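Side-chain contacts in mandelate racemase/muconate lactonizing enzyme family protein (Sulfitobacter sp. NAS-14.1, PDB 3T4W), which probably acts as a lyase of the enolase superfamily, in which a metal-assisted active site abstracts a proton from a carboxylate substrate: residues Asp78-Arg82 against His83-Glu87; Pro89-Ile92 against Glu93-Tyr96. All blocks are in the same frame, centred on the assembly; numbering follows the deposited sequence.

Contact 1 (Asp78-Arg82 against His83-Glu87)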
ATOM      1  N   ASP A  78      13.168  34.968 -25.986  1.00 13.98           N
ATOM      2  CA  ASP A  78      11.963  34.371 -26.551  1.00 14.75           C
ATOM      3  C   ASP A  78      10.848  34.325 -25.512  1.00 16.83           C
ATOM      4  O   ASP A  78       9.731  34.798 -25.758  1.00 15.00           O
ATOM      5  CB  ASP A  78      12.260  32.965 -27.096  1.00 14.30           C
ATOM      6  CG  ASP A  78      11.034  32.300 -27.724  1.00 16.70           C
ATOM      7  OD1 ASP A  78      10.018  32.106 -27.017  1.00 17.64           O
ATOM      8  OD2 ASP A  78      11.092  31.952 -28.922  1.00 14.06           O
ATOM      9  N   VAL A  79      11.155  33.764 -24.347  1.00 14.38           N
ATOM     10  CA  VAL A  79      10.170  33.650 -23.284  1.00 13.74           C
ATOM     11  C   VAL A  79       9.557  35.006 -22.944  1.00 14.50           C
ATOM     12  O   VAL A  79       8.343  35.113 -22.729  1.00 15.01           O
ATOM     13  CB  VAL A  79      10.773  33.021 -22.018  1.00 14.00           C
ATOM     14  CG1 VAL A  79       9.847  33.237 -20.820  1.00 13.63           C
ATOM     15  CG2 VAL A  79      11.029  31.541 -22.245  1.00 13.59           C
ATOM     16  N   PHE A  80      10.392  36.042 -22.908  1.00 12.96           N
ATOM     17  CA  PHE A  80       9.925  37.371 -22.508  1.00 15.22           C
ATOM     18  C   PHE A  80       8.995  37.999 -23.539  1.00 13.44           C
ATOM     19  O   PHE A  80       7.926  38.506 -23.199  1.00 14.08           O
ATOM     20  CB  PHE A  80      11.091  38.327 -22.220  1.00 15.20           C
ATOM     21  CG  PHE A  80      10.655  39.752 -21.996  1.00 14.35           C
ATOM     22  CD1 PHE A  80      10.072  40.134 -20.793  1.00 15.65           C
ATOM     23  CD2 PHE A  80      10.808  40.705 -22.990  1.00 14.68           C
ATOM     24  CE1 PHE A  80       9.659  41.450 -20.582  1.00 17.09           C
ATOM     25  CE2 PHE A  80      10.396  42.018 -22.794  1.00 14.97           C
ATOM     26  CZ  PHE A  80       9.819  42.390 -21.585  1.00 17.04           C
ATOM     27  N   ALA A  81       9.407  37.964 -24.798  1.00 11.85           N
ATOM     28  CA  ALA A  81       8.624  38.580 -25.858  1.00 15.87           C
ATOM     29  C   ALA A  81       7.326  37.819 -26.047  1.00 11.42           C
ATOM     30  O   ALA A  81       6.273  38.399 -26.287  1.00 11.95           O
ATOM     31  CB  ALA A  81       9.422  38.608 -27.163  1.00 12.76           C
ATOM     32  N   ARG A  82       7.411  36.507 -25.931  1.00 12.00           N
ATOM     33  CA  ARG A  82       6.268  35.657 -26.197  1.00 13.42           C
ATOM     34  C   ARG A  82       5.199  35.745 -25.104  1.00 12.39           C
ATOM     35  O   ARG A  82       4.009  35.807 -25.406  1.00 12.15           O
ATOM     36  CB  ARG A  82       6.739  34.211 -26.372  1.00 15.35           C
ATOM     37  CG  ARG A  82       5.766  33.319 -27.110  1.00 18.43           C
ATOM     38  CD  ARG A  82       6.366  31.940 -27.394  1.00 17.54           C
ATOM     39  NE  ARG A  82       7.559  31.969 -28.247  1.00 15.75           N
ATOM     40  CZ  ARG A  82       7.549  32.184 -29.562  1.00 19.58           C
ATOM     41  NH1 ARG A  82       6.404  32.423 -30.198  1.00 17.02           N
ATOM     42  NH2 ARG A  82       8.690  32.165 -30.246  1.00 17.11           N
ATOM     43  N   HIS A  83       5.622  35.769 -23.842  1.00 11.47           N
ATOM     44  CA  HIS A  83       4.690  35.550 -22.738  1.00 13.67           C
ATOM     45  C   HIS A  83       4.555  36.685 -21.717  1.00 15.76           C
ATOM     46  O   HIS A  83       3.619  36.673 -20.909  1.00 13.16           O
ATOM     47  CB  HIS A  83       5.064  34.271 -21.975  1.00 12.81           C
ATOM     48  CG  HIS A  83       5.132  33.047 -22.831  1.00 14.08           C
ATOM     49  ND1 HIS A  83       4.080  32.628 -23.618  1.00 12.35           N
ATOM     50  CD2 HIS A  83       6.120  32.137 -23.006  1.00 14.84           C
ATOM     51  CE1 HIS A  83       4.422  31.519 -24.248  1.00 13.78           C
ATOM     52  NE2 HIS A  83       5.655  31.198 -23.895  1.00 15.10           N
ATOM     53  N   MET A  84       5.482  37.642 -21.723  1.00 13.53           N
ATOM     54  CA  MET A  84       5.522  38.648 -20.656  1.00 14.19           C
ATOM     55  C   MET A  84       5.474  40.103 -21.149  1.00 16.94           C
ATOM     56  O   MET A  84       4.818  40.957 -20.544  1.00 14.39           O
ATOM     57  CB  MET A  84       6.743  38.422 -19.759  1.00 12.98           C
ATOM     58  CG  MET A  84       6.884  36.984 -19.275  1.00 13.80           C
ATOM     59  SD  MET A  84       8.310  36.718 -18.207  1.00 15.86           S
ATOM     60  CE  MET A  84       7.696  37.356 -16.652  1.00  9.93           C
ATOM     61  N   GLN A  85       6.163  40.382 -22.250  1.00 17.44           N
ATOM     62  CA  GLN A  85       6.209  41.734 -22.792  1.00 17.66           C
ATOM     63  C   GLN A  85       4.816  42.274 -23.122  1.00 17.88           C
ATOM     64  O   GLN A  85       4.023  41.610 -23.790  1.00 16.02           O
ATOM     65  CB  GLN A  85       7.105  41.776 -24.025  1.00 14.58           C
ATOM     66  CG  GLN A  85       7.364  43.169 -24.559  1.00 17.52           C
ATOM     67  CD  GLN A  85       8.142  43.144 -25.862  1.00 15.02           C
ATOM     68  OE1 GLN A  85       8.370  42.084 -26.442  1.00 22.21           O
ATOM     69  NE2 GLN A  85       8.552  44.308 -26.324  1.00 15.23           N
ATOM     70  N   GLY A  86       4.531  43.484 -22.645  1.00 18.87           N
ATOM     71  CA  GLY A  86       3.245  44.123 -22.869  1.00 14.85           C
ATOM     72  C   GLY A  86       2.229  43.798 -21.790  1.00 16.79           C
ATOM     73  O   GLY A  86       1.090  44.247 -21.850  1.00 18.70           O
ATOM     74  N   GLU A  87       2.644  43.024 -20.792  1.00 15.75           N
ATOM     75  CA  GLU A  87       1.724  42.550 -19.764  1.00 15.75           C
ATOM     76  C   GLU A  87       1.911  43.242 -18.410  1.00 17.69           C
ATOM     77  O   GLU A  87       3.034  43.526 -17.992  1.00 18.63           O
ATOM     78  CB  GLU A  87       1.873  41.038 -19.582  1.00 16.83           C
ATOM     79  CG  GLU A  87       0.989  40.448 -18.482  1.00 17.87           C
ATOM     80  CD  GLU A  87      -0.445  40.228 -18.934  1.00 18.80           C
ATOM     81  OE1 GLU A  87      -0.636  39.564 -19.977  1.00 18.12           O
ATOM     82  OE2 GLU A  87      -1.374  40.714 -18.247  1.00 19.23           O
TER
HETATM   83  O   HOH W   1       1.559  33.674 -24.760  1.00 16.02           O
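His83 N and Met84 N continue the helical i to i+4 ladder, donating to Val79 O and Phe80 O, and Gln85 N reaches back to Phe80 O at 2.7 Å, so this carbonyl takes two amides. After His83 the chain leaves helix 69-83, and a type II turn, whose third residue, Gly86, has positive phi, runs from Met84 to Glu87. Gln85 CB sits over one face of the Phe80 ring, 3.9 Å from its centroid, while Met84 CB comes within 3.9 Å of Phe80 CD1. The methylenes of Arg82 run alongside His83, with Arg82 CG 3.9 Å from the imidazole centroid, over its face. The bend at chi3 (-62°) turns the guanidinium toward Asp78, which it meets side-on: Arg82 NE to Asp78 OD1 and Arg82 NH2 to Asp78 OD2, each 2.8 Å. With an alanine in place of Arg82, the Asp78 carboxylate would probably lose this charge partner and the imidazole its CG and CD packing. His83 NE2 is hydrogen-bonded to Ser102 OG, and a second subunit supplies Gly68 N to Asp78 OD2 and Asn404 O to Arg82 NH1. The paired bonds fix the guanidinium's rotation, and the ion pair probably stabilises both charges at this interface.

Contact 2 (Pro89-Ile92 against Glu93-Tyr96)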
ATOM      1  N   PRO A  89       2.630  43.516 -14.795  1.00 14.99           N
ATOM      2  CA  PRO A  89       3.515  42.701 -13.951  1.00 15.43           C
ATOM      3  C   PRO A  89       2.790  42.065 -12.773  1.00 15.46           C
ATOM      4  O   PRO A  89       3.312  41.130 -12.157  1.00 13.96           O
ATOM      5  CB  PRO A  89       4.558  43.713 -13.453  1.00 16.13           C
ATOM      6  CG  PRO A  89       3.918  45.060 -13.672  1.00 23.96           C
ATOM      7  CD  PRO A  89       3.136  44.889 -14.935  1.00 19.39           C
ATOM      8  N   GLU A  90       1.602  42.570 -12.465  1.00 15.83           N
ATOM      9  CA  GLU A  90       0.795  42.020 -11.383  1.00 14.64           C
ATOM     10  C   GLU A  90       0.358  40.594 -11.690  1.00 15.27           C
ATOM     11  O   GLU A  90       0.151  39.793 -10.780  1.00 11.99           O
ATOM     12  CB  GLU A  90      -0.441  42.884 -11.144  1.00 14.12           C
ATOM     13  CG  GLU A  90      -0.202  44.132 -10.306  1.00 16.31           C
ATOM     14  CD  GLU A  90      -1.484  44.916 -10.078  1.00 14.74           C
ATOM     15  OE1 GLU A  90      -2.447  44.707 -10.847  1.00 12.90           O
ATOM     16  OE2 GLU A  90      -1.532  45.732  -9.133  1.00 15.26           O
ATOM     17  N   ASN A  91       0.221  40.281 -12.978  1.00 16.29           N
ATOM     18  CA  ASN A  91      -0.347  39.002 -13.398  1.00 14.75           C
ATOM     19  C   ASN A  91       0.672  37.866 -13.453  1.00 13.69           C
ATOM     20  O   ASN A  91       0.962  37.318 -14.516  1.00 11.59           O
ATOM     21  CB  ASN A  91      -1.075  39.160 -14.731  1.00 14.98           C
ATOM     22  CG  ASN A  91      -2.193  40.179 -14.659  1.00 14.74           C
ATOM     23  OD1 ASN A  91      -2.642  40.544 -13.572  1.00 12.88           O
ATOM     24  ND2 ASN A  91      -2.649  40.644 -15.817  1.00 14.80           N
ATOM     25  N   ILE A  92       1.205  37.528 -12.285  1.00 13.15           N
ATOM     26  CA  ILE A  92       2.201  36.474 -12.150  1.00 14.71           C
ATOM     27  C   ILE A  92       1.626  35.089 -12.448  1.00 14.89           C
ATOM     28  O   ILE A  92       2.255  34.290 -13.142  1.00 16.31           O
ATOM     29  CB  ILE A  92       2.805  36.477 -10.740  1.00 17.94           C
ATOM     30  CG1 ILE A  92       3.559  37.783 -10.502  1.00 12.02           C
ATOM     31  CG2 ILE A  92       3.733  35.292 -10.560  1.00 15.26           C
ATOM     32  CD1 ILE A  92       4.755  37.935 -11.389  1.00 13.34           C
ATOM     33  N   GLU A  93       0.433  34.806 -11.924  1.00 15.63           N
ATOM     34  CA  GLU A  93      -0.263  33.552 -12.223  1.00 14.46           C
ATOM     35  C   GLU A  93      -0.388  33.355 -13.727  1.00 16.06           C
ATOM     36  O   GLU A  93      -0.060  32.293 -14.250  1.00 17.84           O
ATOM     37  CB  GLU A  93      -1.665  33.537 -11.605  1.00 14.60           C
ATOM     38  CG  GLU A  93      -1.696  33.497 -10.085  1.00 15.01           C
ATOM     39  CD  GLU A  93      -1.440  32.111  -9.535  1.00 18.85           C
ATOM     40  OE1 GLU A  93      -1.365  31.162 -10.344  1.00 18.19           O
ATOM     41  OE2 GLU A  93      -1.318  31.973  -8.296  1.00 19.53           O
ATOM     42  N   LEU A  94      -0.868  34.385 -14.417  1.00 14.78           N
ATOM     43  CA  LEU A  94      -1.128  34.298 -15.850  1.00 15.60           C
ATOM     44  C   LEU A  94       0.149  34.043 -16.655  1.00 15.09           C
ATOM     45  O   LEU A  94       0.169  33.225 -17.582  1.00 13.22           O
ATOM     46  CB  LEU A  94      -1.820  35.574 -16.337  1.00 13.51           C
ATOM     47  CG  LEU A  94      -2.128  35.705 -17.832  1.00 16.30           C
ATOM     48  CD1 LEU A  94      -3.097  34.629 -18.284  1.00 12.47           C
ATOM     49  CD2 LEU A  94      -2.678  37.095 -18.158  1.00 15.68           C
ATOM     50  N   MET A  95       1.214  34.748 -16.301  1.00 14.39           N
ATOM     51  CA  MET A  95       2.438  34.676 -17.082  1.00 14.36           C
ATOM     52  C   MET A  95       3.097  33.327 -16.856  1.00 14.30           C
ATOM     53  O   MET A  95       3.679  32.735 -17.769  1.00 12.16           O
ATOM     54  CB  MET A  95       3.374  35.838 -16.736  1.00 11.93           C
ATOM     55  CG  MET A  95       2.943  37.163 -17.363  1.00 13.31           C
ATOM     56  SD  MET A  95       4.095  38.519 -17.071  1.00 16.06           S
ATOM     57  CE  MET A  95       3.702  38.938 -15.373  1.00 12.51           C
ATOM     58  N   TYR A  96       2.972  32.827 -15.635  1.00 14.40           N
ATOM     59  CA  TYR A  96       3.509  31.519 -15.317  1.00 12.75           C
ATOM     60  C   TYR A  96       2.782  30.446 -16.120  1.00 13.87           C
ATOM     61  O   TYR A  96       3.411  29.578 -16.730  1.00 14.14           O
ATOM     62  CB  TYR A  96       3.413  31.249 -13.823  1.00 12.72           C
ATOM     63  CG  TYR A  96       3.684  29.810 -13.453  1.00 16.26           C
ATOM     64  CD1 TYR A  96       4.941  29.413 -13.014  1.00 14.12           C
ATOM     65  CD2 TYR A  96       2.678  28.849 -13.539  1.00 14.36           C
ATOM     66  CE1 TYR A  96       5.194  28.103 -12.673  1.00 17.42           C
ATOM     67  CE2 TYR A  96       2.921  27.531 -13.204  1.00 17.15           C
ATOM     68  CZ  TYR A  96       4.183  27.163 -12.771  1.00 19.38           C
ATOM     69  OH  TYR A  96       4.443  25.856 -12.422  1.00 16.40           O
TER
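Met95 curls round Asn91 O at the start of its own helix, 92-101. Its CB lies 3.6 Å from Asn91 O, and CG, anti to the carbonyl carbon (chi1 -77°), stays beside the same oxygen at 3.5 Å. SD leads outward to the preceding loop, where it packs on Met84 and Glu87. The bend at chi3 (-77°) then returns the terminal methyl to the turn: Met95 CE is 3.3 Å from Asn91 O, and it also lies 4.2 Å from Ile92 CD1 and near Pro89 O. The oxygen around which this side chain curls is already in use, since Met95 N donates to Asn91 O at 3.1 Å with an N-H...O angle of 152°. Asn91 is the N-cap residue by position, although its side chain makes no capping bond; it is also the centre of an inverse gamma turn, closed by a weak bond from Ile92 N to Glu90 O. The helix entered here belongs to the N-terminal capping domain of the enolase superfamily. Its next backbone bond runs from Tyr96 N to Ile92 O at 3.0 Å. Asn91 CB meets Leu94 CB at 4.0 Å, while the amide of Asn91 is held by Glu87 through ND2 and by the backbone of Arg142 of a third subunit through OD1. The carboxylate of Glu93 accepts a hydrogen bond from Trp313 NE1 and forms salt bridges with Lys317 of its own chain and with Lys316 of that third subunit.

In the fold
Contact 1 closes helix 69-83 and contact 2 opens helix 92-101, in that order along the chain, with centres about 11 Å apart. Both belong to the N-terminal domain, on the same side of the chain's centre, with contact centres about 25 and 23 Å from it. They touch directly: His83 O lies 3.6 Å from Met95 CG, and Glu87 OE1 is 3.7 Å from Leu94 CD2. Helix 110-130 packs against both, receiving Phe80 and Met84 from 78-87 and Ile92 and Tyr96 from 89-96. The interfaces differ: contact 1 meets chiefly a second subunit, contact 2 chiefly a third. This helix-loop-helix unit therefore lies between helix 110-130 and interfaces with two neighbouring subunits.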